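Local coordinates for RimK domain protein ATP-grasp (Sphaerobacter thermophilus, PDB 5I47) that probably binds ATP and acts as an ATP-grasp ligase of the RimK/LysX type, joining an amino acid to a carboxylate, at residues 117-122 and 150-155. Residues are numbered along the deposited sequence; the frame is centred on the assembly and turned at random.
Sequences AIFAAI and AAEAIV
Phe119 and Ala151 meet where two near-antiparallel helices pack together, helices 115-125 and 148-160 lying side by side on one antiparallel four-stranded sheet; this alpha-beta layer matches the small N-terminal subdomain of an ATP-grasp domain. The segment axes run at 154° and come no nearer than 11.5 Å, a wide spacing that side chains must bridge.

In the aromatic-to-aliphatic packing, Phe119 loses more surface to the contact than any other residue. The Phe119 CG is anti to its own carbonyl carbon (chi1 -66°), and the ring extends across to the second helix. Its CE1 lies 3.6 Å from Ala151 CB, which sits at the ring edge, near the ring plane, so this is an edge contact and not a stack. At the neighbouring CZ, Val155 CG2 approaches obliquely to 3.9 Å, the two side chains meeting tip to tip. Glu152 borders the same end of the ring with its aliphatic part, CG being 4.3 Å from Phe119 CZ, while its OE2 makes a weak hydrogen bond to Gln148 NE2.

Purely aliphatic contacts lie deeper, on the sheet side of the ring. Ile118 and Ile122, one turn apart, both also rest on Val169 of strand 167-171, and Ala151 packs on Val145 of strand 143-145; Tyr127 touches both Ile122 and Ala151. Ala151 CB serves two partners, with Ile122 CD1 at 4.0 Å besides the phenyl edge. One turn on, Val155 CG2 is likewise shared: beyond Phe119 CZ it meets Ile118 CG2, methyl to methyl, at 4.2 Å.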
loop_
_atom_site.group_PDB
_atom_site.type_symbol
_atom_site.label_atom_id
_atom_site.label_comp_id
_atom_site.label_asym_id
_atom_site.label_seq_id
_atom_site.Cartn_x
_atom_site.Cartn_y
_atom_site.Cartn_z
ATOM N N ALA B 117 -13.781 16.370 4.426
ATOM C CA ALA B 117 -12.541 16.490 5.188
ATOM C C ALA B 117 -11.495 17.299 4.431
ATOM O O ALA B 117 -10.733 18.060 5.040
ATOM C CB ALA B 117 -11.998 15.106 5.520
ATOM N N ILE B 118 -11.433 17.137 3.106
ATOM C CA ILE B 118 -10.467 17.892 2.307
ATOM C C ILE B 118 -10.707 19.386 2.464
ATOM O O ILE B 118 -9.773 20.159 2.710
ATOM C CB ILE B 118 -10.533 17.464 0.830
ATOM C CG1 ILE B 118 -9.944 16.063 0.656
ATOM C CG2 ILE B 118 -9.809 18.475 -0.057
ATOM C CD1 ILE B 118 -10.038 15.539 -0.759
ATOM N N PHE B 119 -11.964 19.814 2.341
ATOM C CA PHE B 119 -12.265 21.230 2.523
ATOM C C PHE B 119 -12.135 21.644 3.985
ATOM O O PHE B 119 -11.817 22.805 4.271
ATOM C CB PHE B 119 -13.659 21.547 1.980
ATOM C CG PHE B 119 -13.773 21.396 0.487
ATOM C CD1 PHE B 119 -13.048 22.217 -0.361
ATOM C CD2 PHE B 119 -14.603 20.437 -0.068
ATOM C CE1 PHE B 119 -13.146 22.084 -1.738
ATOM C CE2 PHE B 119 -14.706 20.297 -1.444
ATOM C CZ PHE B 119 -13.975 21.126 -2.279
ATOM N N ALA B 120 -12.359 20.718 4.918
ATOM C CA ALA B 120 -12.134 21.026 6.326
ATOM C C ALA B 120 -10.662 21.307 6.601
ATOM O O ALA B 120 -10.329 22.241 7.338
ATOM C CB ALA B 120 -12.636 19.879 7.203
ATOM N N ALA B 121 -9.765 20.510 6.012
ATOM C CA ALA B 121 -8.336 20.744 6.182
ATOM C C ALA B 121 -7.879 21.997 5.446
ATOM O O ALA B 121 -6.984 22.704 5.923
ATOM C CB ALA B 121 -7.548 19.532 5.697
ATOM N N ILE B 122 -8.480 22.284 4.289
ATOM C CA ILE B 122 -8.119 23.478 3.530
ATOM C C ILE B 122 -8.488 24.739 4.304
ATOM O O ILE B 122 -7.761 25.741 4.274
ATOM C CB ILE B 122 -8.785 23.443 2.144
ATOM C CG1 ILE B 122 -8.073 22.442 1.234
ATOM C CG2 ILE B 122 -8.803 24.819 1.522
ATOM C CD1 ILE B 122 -8.700 22.314 -0.135
ATOM N N ALA B 150 -9.855 26.222 -7.601
ATOM C CA ALA B 150 -8.921 25.132 -7.855
ATOM C C ALA B 150 -9.277 23.907 -7.024
ATOM O O ALA B 150 -9.143 22.771 -7.494
ATOM C CB ALA B 150 -7.492 25.587 -7.561
ATOM N N ALA B 151 -9.745 24.122 -5.792
ATOM C CA ALA B 151 -10.113 23.003 -4.930
ATOM C C ALA B 151 -11.306 22.244 -5.496
ATOM O O ALA B 151 -11.266 21.015 -5.631
ATOM C CB ALA B 151 -10.409 23.508 -3.516
ATOM N N GLU B 152 -12.378 22.963 -5.841
ATOM C CA GLU B 152 -13.563 22.323 -6.399
ATOM C C GLU B 152 -13.274 21.618 -7.716
ATOM O O GLU B 152 -14.023 20.712 -8.097
ATOM C CB GLU B 152 -14.675 23.356 -6.595
ATOM C CG GLU B 152 -15.154 24.007 -5.304
ATOM C CD GLU B 152 -16.188 25.098 -5.539
ATOM O OE1 GLU B 152 -16.225 25.666 -6.655
ATOM O OE2 GLU B 152 -16.966 25.385 -4.605
ATOM N N ALA B 153 -12.206 22.003 -8.413
ATOM C CA ALA B 153 -11.894 21.394 -9.700
ATOM C C ALA B 153 -11.237 20.030 -9.524
ATOM O O ALA B 153 -11.648 19.049 -10.153
ATOM C CB ALA B 153 -10.992 22.325 -10.514
ATOM N N ILE B 154 -10.215 19.950 -8.671
ATOM C CA ILE B 154 -9.502 18.689 -8.498
ATOM C C ILE B 154 -10.361 17.693 -7.732
ATOM O O ILE B 154 -10.348 16.493 -8.027
ATOM C CB ILE B 154 -8.150 18.933 -7.807
ATOM C CG1 ILE B 154 -7.378 20.014 -8.569
ATOM C CG2 ILE B 154 -7.344 17.649 -7.759
ATOM C CD1 ILE B 154 -6.177 20.553 -7.839
ATOM N N VAL B 155 -11.126 18.171 -6.748
ATOM C CA VAL B 155 -12.033 17.287 -6.019
ATOM C C VAL B 155 -13.089 16.721 -6.960
ATOM O O VAL B 155 -13.476 15.551 -6.853
ATOM C CB VAL B 155 -12.667 18.030 -4.827
ATOM C CG1 VAL B 155 -13.748 17.185 -4.185
ATOM C CG2 VAL B 155 -11.605 18.394 -3.801
#